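Local coordinates for fanconi-associated nuclease 1 homolog (Pseudomonas aeruginosa, PDB 5Y7Q), which belongs to the FAN1 family of VRR-NUC nucleases, a largely helical protein modelled here with bound nucleic acid, at residues A59-D64 / R197-G202; A130-L135 / Q143-H148; D469-R474 / E494-A499. One frame throughout, in Å; residues are numbered along the deposited sequence.

Contact 1 (A59-D64 / R197-G202)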
loop_
_atom_site.group_PDB
_atom_site.type_symbol
_atom_site.label_atom_id
_atom_site.label_comp_id
_atom_site.label_asym_id
_atom_site.label_seq_id
_atom_site.Cartn_x
_atom_site.Cartn_y
_atom_site.Cartn_z
ATOM N N ALA A 59 9.370 -4.725 -26.474
ATOM C CA ALA A 59 9.337 -4.402 -27.900
ATOM C C ALA A 59 8.101 -4.944 -28.596
ATOM O O ALA A 59 7.590 -4.321 -29.532
ATOM C CB ALA A 59 10.578 -4.951 -28.605
ATOM N N ASP A 60 7.600 -6.092 -28.144
ATOM C CA ASP A 60 6.453 -6.735 -28.768
ATOM C C ASP A 60 5.120 -6.151 -28.319
ATOM O O ASP A 60 4.098 -6.392 -28.970
ATOM C CB ASP A 60 6.493 -8.233 -28.462
ATOM C CG ASP A 60 7.166 -8.536 -27.133
ATOM O OD1 ASP A 60 8.152 -7.848 -26.780
ATOM O OD2 ASP A 60 6.704 -9.461 -26.435
ATOM N N LEU A 61 5.103 -5.406 -27.224
ATOM C CA LEU A 61 3.877 -4.883 -26.647
ATOM C C LEU A 61 3.552 -3.456 -27.086
ATOM O O LEU A 61 2.455 -2.967 -26.793
ATOM C CB LEU A 61 3.990 -4.951 -25.119
ATOM C CG LEU A 61 2.748 -4.959 -24.248
ATOM C CD1 LEU A 61 2.905 -6.054 -23.228
ATOM C CD2 LEU A 61 2.601 -3.611 -23.559
ATOM N N LEU A 62 4.462 -2.777 -27.776
ATOM C CA LEU A 62 4.305 -1.357 -28.059
ATOM C C LEU A 62 3.514 -1.138 -29.346
ATOM O O LEU A 62 3.612 -1.914 -30.301
ATOM C CB LEU A 62 5.667 -0.670 -28.167
ATOM C CG LEU A 62 6.705 -0.780 -27.044
ATOM C CD1 LEU A 62 7.548 0.479 -26.995
ATOM C CD2 LEU A 62 6.086 -1.038 -25.673
ATOM N N ASP A 63 2.713 -0.069 -29.354
ATOM C CA ASP A 63 1.917 0.314 -30.513
ATOM C C ASP A 63 2.639 1.395 -31.333
ATOM O O ASP A 63 3.814 1.710 -31.110
ATOM C CB ASP A 63 0.514 0.746 -30.062
ATOM C CG ASP A 63 0.415 2.229 -29.717
ATOM O OD1 ASP A 63 1.395 2.816 -29.214
ATOM O OD2 ASP A 63 -0.666 2.810 -29.955
ATOM N N ASP A 64 1.928 1.971 -32.305
ATOM C CA ASP A 64 2.548 2.928 -33.214
ATOM C C ASP A 64 2.849 4.257 -32.520
ATOM O O ASP A 64 3.972 4.774 -32.613
ATOM C CB ASP A 64 1.647 3.123 -34.430
ATOM C CG ASP A 64 1.061 1.806 -34.941
ATOM O OD1 ASP A 64 0.647 0.972 -34.090
ATOM O OD2 ASP A 64 1.016 1.606 -36.184
ATOM N N ARG A 197 5.652 4.420 -17.437
ATOM C CA ARG A 197 5.929 4.198 -16.019
ATOM C C ARG A 197 5.329 2.881 -15.523
ATOM O O ARG A 197 6.011 2.069 -14.881
ATOM C CB ARG A 197 5.364 5.368 -15.213
ATOM C CG ARG A 197 5.976 5.540 -13.859
ATOM C CD ARG A 197 5.781 6.962 -13.376
ATOM N NE ARG A 197 4.382 7.356 -13.448
ATOM C CZ ARG A 197 3.463 7.002 -12.566
ATOM N NH1 ARG A 197 3.801 6.248 -11.539
ATOM N NH2 ARG A 197 2.212 7.395 -12.711
ATOM N N LEU A 198 4.046 2.656 -15.809
ATOM C CA LEU A 198 3.400 1.454 -15.325
ATOM C C LEU A 198 3.965 0.226 -16.028
ATOM O O LEU A 198 4.112 -0.834 -15.413
ATOM C CB LEU A 198 1.886 1.575 -15.493
ATOM C CG LEU A 198 1.179 0.247 -15.737
ATOM C CD1 LEU A 198 0.871 -0.452 -14.418
ATOM C CD2 LEU A 198 -0.068 0.371 -16.604
ATOM N N MET A 199 4.345 0.344 -17.297
ATOM C CA MET A 199 4.991 -0.809 -17.930
ATOM C C MET A 199 6.326 -1.154 -17.260
ATOM O O MET A 199 6.645 -2.334 -17.060
ATOM C CB MET A 199 5.181 -0.568 -19.426
ATOM C CG MET A 199 4.117 -1.207 -20.277
ATOM S SD MET A 199 4.360 -0.806 -22.011
ATOM C CE MET A 199 4.123 0.960 -21.893
ATOM N N TYR A 200 7.123 -0.145 -16.900
ATOM C CA TYR A 200 8.411 -0.446 -16.284
ATOM C C TYR A 200 8.245 -0.977 -14.859
ATOM O O TYR A 200 8.915 -1.940 -14.480
ATOM C CB TYR A 200 9.303 0.790 -16.303
ATOM C CG TYR A 200 10.664 0.634 -15.625
ATOM C CD1 TYR A 200 11.746 0.130 -16.322
ATOM C CD2 TYR A 200 10.872 1.036 -14.298
ATOM C CE1 TYR A 200 12.991 -0.002 -15.733
ATOM C CE2 TYR A 200 12.123 0.911 -13.705
ATOM C CZ TYR A 200 13.182 0.387 -14.436
ATOM O OH TYR A 200 14.438 0.247 -13.880
ATOM N N PHE A 201 7.371 -0.362 -14.055
ATOM C CA PHE A 201 7.288 -0.691 -12.637
ATOM C C PHE A 201 6.323 -1.816 -12.303
ATOM O O PHE A 201 6.415 -2.369 -11.202
ATOM C CB PHE A 201 6.867 0.530 -11.821
ATOM C CG PHE A 201 7.981 1.498 -11.559
ATOM C CD1 PHE A 201 9.117 1.104 -10.885
ATOM C CD2 PHE A 201 7.888 2.809 -11.980
ATOM C CE1 PHE A 201 10.154 2.010 -10.647
ATOM C CE2 PHE A 201 8.913 3.722 -11.731
ATOM C CZ PHE A 201 10.047 3.326 -11.077
ATOM N N GLY A 202 5.421 -2.182 -13.210
ATOM C CA GLY A 202 4.338 -3.080 -12.850
ATOM C C GLY A 202 3.253 -2.483 -11.973
ATOM O O GLY A 202 2.428 -3.236 -11.455
#

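Contact 2 (A130-L135 / Q143-H148)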
loop_
_atom_site.group_PDB
_atom_site.type_symbol
_atom_site.label_atom_id
_atom_site.label_comp_id
_atom_site.label_asym_id
_atom_site.label_seq_id
_atom_site.Cartn_x
_atom_site.Cartn_y
_atom_site.Cartn_z
ATOM N N ALA A 130 -10.697 27.109 -12.561
ATOM C CA ALA A 130 -9.923 26.461 -11.503
ATOM C C ALA A 130 -8.455 26.329 -11.889
ATOM O O ALA A 130 -7.565 26.525 -11.049
ATOM C CB ALA A 130 -10.521 25.094 -11.194
ATOM N N GLN A 131 -8.180 26.006 -13.163
ATOM C CA GLN A 131 -6.797 25.853 -13.606
ATOM C C GLN A 131 -6.094 27.198 -13.647
ATOM O O GLN A 131 -4.916 27.313 -13.274
ATOM C CB GLN A 131 -6.747 25.190 -14.980
ATOM C CG GLN A 131 -7.853 24.186 -15.272
ATOM C CD GLN A 131 -7.705 23.561 -16.660
ATOM O OE1 GLN A 131 -8.632 23.564 -17.469
ATOM N NE2 GLN A 131 -6.533 23.037 -16.940
ATOM N N LEU A 132 -6.812 28.222 -14.111
ATOM C CA LEU A 132 -6.339 29.594 -13.992
ATOM C C LEU A 132 -5.966 29.905 -12.558
ATOM O O LEU A 132 -4.956 30.567 -12.298
ATOM C CB LEU A 132 -7.419 30.557 -14.477
ATOM C CG LEU A 132 -7.088 32.035 -14.358
ATOM C CD1 LEU A 132 -5.921 32.340 -15.255
ATOM C CD2 LEU A 132 -8.291 32.889 -14.738
ATOM N N PHE A 133 -6.759 29.404 -11.609
ATOM C CA PHE A 133 -6.471 29.634 -10.199
ATOM C C PHE A 133 -5.244 28.871 -9.747
ATOM O O PHE A 133 -4.547 29.315 -8.828
ATOM C CB PHE A 133 -7.676 29.255 -9.348
ATOM C CG PHE A 133 -8.502 30.426 -8.965
ATOM C CD1 PHE A 133 -9.127 31.187 -9.939
ATOM C CD2 PHE A 133 -8.627 30.801 -7.638
ATOM C CE1 PHE A 133 -9.878 32.285 -9.588
ATOM C CE2 PHE A 133 -9.370 31.900 -7.284
ATOM C CZ PHE A 133 -9.997 32.644 -8.258
ATOM N N GLY A 134 -4.967 27.726 -10.373
ATOM C CA GLY A 134 -3.744 27.007 -10.060
ATOM C C GLY A 134 -2.507 27.744 -10.529
ATOM O O GLY A 134 -1.515 27.851 -9.799
ATOM N N LEU A 135 -2.555 28.290 -11.743
ATOM C CA LEU A 135 -1.390 28.993 -12.267
ATOM C C LEU A 135 -1.124 30.328 -11.560
ATOM O O LEU A 135 0.031 30.730 -11.426
ATOM C CB LEU A 135 -1.566 29.208 -13.773
ATOM C CG LEU A 135 -1.531 27.904 -14.565
ATOM C CD1 LEU A 135 -2.451 27.968 -15.769
ATOM C CD2 LEU A 135 -0.105 27.591 -14.976
ATOM N N GLN A 143 -6.740 41.294 -8.105
ATOM C CA GLN A 143 -6.764 42.471 -8.964
ATOM C C GLN A 143 -7.527 42.207 -10.259
ATOM O O GLN A 143 -8.277 43.070 -10.730
ATOM C CB GLN A 143 -5.331 42.906 -9.268
ATOM C CG GLN A 143 -5.235 44.150 -10.121
ATOM C CD GLN A 143 -3.837 44.381 -10.653
ATOM O OE1 GLN A 143 -2.985 43.485 -10.606
ATOM N NE2 GLN A 143 -3.590 45.590 -11.164
ATOM N N LEU A 144 -7.352 41.020 -10.841
ATOM C CA LEU A 144 -7.937 40.723 -12.144
ATOM C C LEU A 144 -9.451 40.881 -12.120
ATOM O O LEU A 144 -10.029 41.629 -12.919
ATOM C CB LEU A 144 -7.553 39.309 -12.577
ATOM C CG LEU A 144 -8.199 38.851 -13.895
ATOM C CD1 LEU A 144 -8.082 39.918 -14.999
ATOM C CD2 LEU A 144 -7.588 37.546 -14.371
ATOM N N PHE A 145 -10.107 40.178 -11.209
ATOM C CA PHE A 145 -11.552 40.180 -11.067
ATOM C C PHE A 145 -12.055 41.241 -10.100
ATOM O O PHE A 145 -13.189 41.127 -9.624
ATOM C CB PHE A 145 -12.033 38.799 -10.649
ATOM C CG PHE A 145 -11.578 37.716 -11.566
ATOM C CD1 PHE A 145 -10.603 36.813 -11.163
ATOM C CD2 PHE A 145 -12.099 37.616 -12.847
ATOM C CE1 PHE A 145 -10.166 35.797 -12.015
ATOM C CE2 PHE A 145 -11.667 36.611 -13.706
ATOM C CZ PHE A 145 -10.696 35.696 -13.285
ATOM N N ARG A 146 -11.207 42.212 -9.736
ATOM C CA ARG A 146 -11.551 43.178 -8.694
ATOM C C ARG A 146 -12.940 43.783 -8.880
ATOM O O ARG A 146 -13.624 44.066 -7.890
ATOM C CB ARG A 146 -10.493 44.290 -8.634
ATOM C CG ARG A 146 -10.863 45.605 -9.337
ATOM C CD ARG A 146 -10.223 45.705 -10.711
ATOM N NE ARG A 146 -8.775 45.840 -10.603
ATOM C CZ ARG A 146 -8.130 47.001 -10.604
ATOM N NH1 ARG A 146 -8.800 48.144 -10.723
ATOM N NH2 ARG A 146 -6.808 47.020 -10.490
ATOM N N ASP A 147 -13.390 43.965 -10.128
ATOM C CA ASP A 147 -14.686 44.597 -10.362
ATOM C C ASP A 147 -15.862 43.664 -10.064
ATOM O O ASP A 147 -16.995 44.144 -9.911
ATOM C CB ASP A 147 -14.766 45.123 -11.806
ATOM C CG ASP A 147 -13.702 46.192 -12.115
ATOM O OD1 ASP A 147 -13.406 47.032 -11.235
ATOM O OD2 ASP A 147 -13.160 46.193 -13.242
ATOM N N HIS A 148 -15.627 42.353 -9.998
ATOM C CA HIS A 148 -16.615 41.394 -9.518
ATOM C C HIS A 148 -16.416 40.998 -8.054
ATOM O O HIS A 148 -17.147 40.130 -7.560
ATOM C CB HIS A 148 -16.610 40.131 -10.382
ATOM C CG HIS A 148 -16.720 40.392 -11.853
ATOM N ND1 HIS A 148 -15.664 40.855 -12.612
ATOM C CD2 HIS A 148 -17.755 40.230 -12.714
ATOM C CE1 HIS A 148 -16.047 40.979 -13.871
ATOM N NE2 HIS A 148 -17.311 40.605 -13.960
#

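Contact 3 (D469-R474 / E494-A499)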
loop_
_atom_site.group_PDB
_atom_site.type_symbol
_atom_site.label_atom_id
_atom_site.label_comp_id
_atom_site.label_asym_id
_atom_site.label_seq_id
_atom_site.Cartn_x
_atom_site.Cartn_y
_atom_site.Cartn_z
ATOM N N ASP A 469 23.325 -18.532 13.690
ATOM C CA ASP A 469 24.395 -17.946 12.887
ATOM C C ASP A 469 23.857 -17.423 11.563
ATOM O O ASP A 469 24.248 -16.342 11.110
ATOM C CB ASP A 469 25.513 -18.968 12.650
ATOM C CG ASP A 469 26.291 -19.275 13.914
ATOM O OD1 ASP A 469 26.231 -18.434 14.842
ATOM O OD2 ASP A 469 26.956 -20.345 13.982
ATOM N N ALA A 470 22.946 -18.174 10.945
ATOM C CA ALA A 470 22.410 -17.799 9.647
ATOM C C ALA A 470 21.682 -16.463 9.728
ATOM O O ALA A 470 21.830 -15.601 8.854
ATOM C CB ALA A 470 21.480 -18.904 9.155
ATOM N N ILE A 471 20.921 -16.266 10.797
ATOM C CA ILE A 471 20.191 -15.025 10.969
ATOM C C ILE A 471 21.133 -13.871 11.294
ATOM O O ILE A 471 20.942 -12.759 10.802
ATOM C CB ILE A 471 19.101 -15.224 12.036
ATOM C CG1 ILE A 471 17.853 -15.813 11.368
ATOM C CG2 ILE A 471 18.811 -13.950 12.794
ATOM C CD1 ILE A 471 16.921 -16.507 12.333
ATOM N N ARG A 472 22.158 -14.093 12.116
ATOM C CA ARG A 472 23.098 -13.003 12.396
ATOM C C ARG A 472 23.835 -12.573 11.132
ATOM O O ARG A 472 24.064 -11.374 10.914
ATOM C CB ARG A 472 24.114 -13.402 13.474
ATOM C CG ARG A 472 23.603 -13.410 14.905
ATOM C CD ARG A 472 24.679 -13.886 15.878
ATOM N NE ARG A 472 24.109 -14.681 16.963
ATOM C CZ ARG A 472 24.318 -15.986 17.126
ATOM N NH1 ARG A 472 25.102 -16.651 16.281
ATOM N NH2 ARG A 472 23.754 -16.630 18.143
ATOM N N CYS A 473 24.209 -13.532 10.279
ATOM C CA CYS A 473 24.910 -13.159 9.058
ATOM C C CYS A 473 23.972 -12.484 8.069
ATOM O O CYS A 473 24.341 -11.478 7.457
ATOM C CB CYS A 473 25.594 -14.369 8.439
ATOM S SG CYS A 473 27.209 -14.595 9.204
ATOM N N ARG A 474 22.756 -13.011 7.904
ATOM C CA ARG A 474 21.791 -12.333 7.051
ATOM C C ARG A 474 21.525 -10.931 7.569
ATOM O O ARG A 474 21.402 -9.992 6.781
ATOM C CB ARG A 474 20.496 -13.143 6.967
ATOM C CG ARG A 474 19.929 -13.307 5.551
ATOM C CD ARG A 474 20.816 -14.128 4.608
ATOM N NE ARG A 474 21.198 -15.430 5.162
ATOM C CZ ARG A 474 22.457 -15.843 5.329
ATOM N NH1 ARG A 474 23.467 -15.056 4.968
ATOM N NH2 ARG A 474 22.715 -17.046 5.848
ATOM N N GLU A 494 20.801 -5.949 20.367
ATOM C CA GLU A 494 20.483 -6.549 21.663
ATOM C C GLU A 494 19.155 -7.299 21.618
ATOM O O GLU A 494 19.058 -8.443 22.078
ATOM C CB GLU A 494 20.474 -5.484 22.763
ATOM C CG GLU A 494 21.644 -4.492 22.703
ATOM C CD GLU A 494 23.001 -5.084 23.108
ATOM O OE1 GLU A 494 23.063 -6.272 23.507
ATOM O OE2 GLU A 494 24.014 -4.347 23.035
ATOM N N LEU A 495 18.119 -6.693 21.052
ATOM C CA LEU A 495 16.862 -7.426 20.945
ATOM C C LEU A 495 17.006 -8.659 20.052
ATOM O O LEU A 495 16.338 -9.675 20.280
ATOM C CB LEU A 495 15.744 -6.504 20.436
ATOM C CG LEU A 495 14.500 -7.250 19.950
ATOM C CD1 LEU A 495 13.804 -8.015 21.074
ATOM C CD2 LEU A 495 13.543 -6.340 19.242
ATOM N N LEU A 496 17.894 -8.606 19.057
ATOM C CA LEU A 496 18.156 -9.783 18.234
ATOM C C LEU A 496 18.778 -10.900 19.060
ATOM O O LEU A 496 18.369 -12.059 18.959
ATOM C CB LEU A 496 19.083 -9.430 17.078
ATOM C CG LEU A 496 19.276 -10.599 16.117
ATOM C CD1 LEU A 496 17.919 -11.020 15.565
ATOM C CD2 LEU A 496 20.235 -10.218 14.993
ATOM N N GLU A 497 19.793 -10.572 19.858
ATOM C CA GLU A 497 20.523 -11.611 20.570
ATOM C C GLU A 497 19.638 -12.241 21.642
ATOM O O GLU A 497 19.522 -13.476 21.730
ATOM C CB GLU A 497 21.814 -11.029 21.156
ATOM C CG GLU A 497 23.123 -11.741 20.722
ATOM C CD GLU A 497 23.264 -11.940 19.198
ATOM O OE1 GLU A 497 23.108 -13.092 18.728
ATOM O OE2 GLU A 497 23.541 -10.953 18.473
ATOM N N GLN A 498 18.947 -11.403 22.424
ATOM C CA GLN A 498 17.990 -11.933 23.392
ATOM C C GLN A 498 16.916 -12.774 22.710
ATOM O O GLN A 498 16.600 -13.874 23.173
ATOM C CB GLN A 498 17.371 -10.794 24.200
ATOM C CG GLN A 498 18.425 -9.996 24.940
ATOM C CD GLN A 498 17.853 -8.866 25.761
ATOM O OE1 GLN A 498 16.766 -8.371 25.481
ATOM N NE2 GLN A 498 18.585 -8.456 26.795
ATOM N N ALA A 499 16.375 -12.306 21.581
ATOM C CA ALA A 499 15.390 -13.121 20.879
ATOM C C ALA A 499 15.985 -14.461 20.449
ATOM O O ALA A 499 15.357 -15.511 20.623
ATOM C CB ALA A 499 14.843 -12.357 19.683
#

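Contact 1 (A59-D64 / R197-G202)
Met-199 reaches from helix 190-201 to Leu-61 and Leu-62 in the loop joining helix 42-57 to helix 64-75, a helix-to-loop packing contact that ties the helix to the FAN1-type HTH region, to which the loop belongs. The thioether does the touching: SD of Met-199 lies 3.7 Å from CD2 of Leu-61 and 4.1 Å from CD2 of Leu-62, so one sulfur meets a methyl from each of two consecutive leucines. Leu-61 and Met-199 run antiparallel alongside each other, whereas Leu-62 crosses the methionine at a slant. The leucines differ in their first torsion: Leu-61 has CG anti to the backbone N (chi1 -158°), Leu-62 anti to the carbonyl carbon (chi1 -54°), and each thereby brings CD2 to the same sulfur. Methionine, long and unbranched, suits this place: the nearest CA atoms, those of Leu-61 and Met-199, are 9.7 Å apart, and its chain bends at chi3 to carry the sulfur and end methyl. Val-239 of helix 236-253 also packs on Leu-61, and Ile-54 and Ile-70 of the flanking helices on Leu-62. The loop ends at Asp-63, the N-cap residue of helix 64-75, whose OD1 accepts a hydrogen bond from a backbone N of that helix.

Contact 2 (A130-L135 / Q143-H148)
This is a small apolar contact between two consecutive helices of the SAP-type region: Leu-132 and Phe-133 on helix 129-135 meet Phe-145, the residue at which the chain leaves helix 138-144. Leu-132 and Phe-145 point at each other across the contact. CD2 of Leu-132 arrives at the edge of the ring, close to its plane, 4.0 Å from CZ of Phe-145. Phe-145 has CG anti to the carbonyl carbon (chi1 -55°), which carries the ring toward the first helix. CE1 of Phe-133 joins more loosely, lying obliquely 4.3 Å from CE1 of Phe-145. One face of the Phe-145 ring rests on neighbouring Leu-144, whose CG sits over the ring centre, and Phe-167 meets the same ring edge-to-face. Helix 156-163 completes the cluster, with Leu-160 against Phe-133 and Leu-163 against Phe-145. Just past the aromatic, Arg-146 NE ties the turn by donating to Gln-143 O at 2.8 Å, on a carbonyl lone pair. Broad aromatic rings and a branched leucine suit a gap where the nearest CA atoms, of Phe-133 and Leu-144, are 11.4 Å apart. With no hydrogen bond across it, the contact rests on shape and apolar burial, with little directional preference.

Contact 3 (D469-R474 / E494-A499)
Arg-472 and Glu-497 bridge helix 467-478 and helix 493-502 in the VRR-NUC region. Arg-472 NE donates to Glu-497 OE1 at 2.6 Å with an N-H...O angle of 157°, as part of a salt bridge. The carboxylate oxygen is met on its syn side, somewhat out of the carboxylate plane, yet lies near the guanidinium plane at its edge. The two side chains cross at about a right angle, and their planar groups are turned 36° apart. The grip is single, through NE and OE1, since OE2 of Glu-497 stays 4.1 Å from NE of Arg-472. A bend at chi3 (-144°) in the arginine and one at chi2 in the glutamate bring the groups together. On the more buried side of the same interface, Ile-471 CG2 touches Leu-496 CD1 at 4.1 Å, close to the nearest CA pair, Arg-472 and Leu-496, 8.3 Å apart. One turn earlier on the first helix, Asp-469 OD1 takes NH1 of Arg-472 at 2.6 Å, also at the guanidinium edge, and thereby helps fix its rotation. Leu-417 and Leu-418 of helix 409-418 cover Ile-471, and Leu-414 of the same helix packs on Leu-496. The branched aliphatics suit the buried side and the long charged chains the more open one. One guanidinium shared by two carboxylates probably leaves the trio net negative, and the cation would be expected to favour the ionised form of both acids.

In the fold
Contacts 1 and 2 are buried and wholly apolar, whereas contact 3 is only partly buried and adds a charged network to an aliphatic pair. Their elements are distinct: contact 1 sets a helix against a loop across 132 intervening residues, while contacts 2 and 3 each join helices close in sequence. Along the chain, contact 2 falls between the two segments of contact 1, yet their centres are 40 Å apart; contact 3 follows later, its centre about 62 Å from that of contact 2, on the opposite side of the chain's centre. Contacts 1 and 2 approach the bound nucleic acid to about 9 and 6 Å at nearest atoms, contact 3 to about 18 Å.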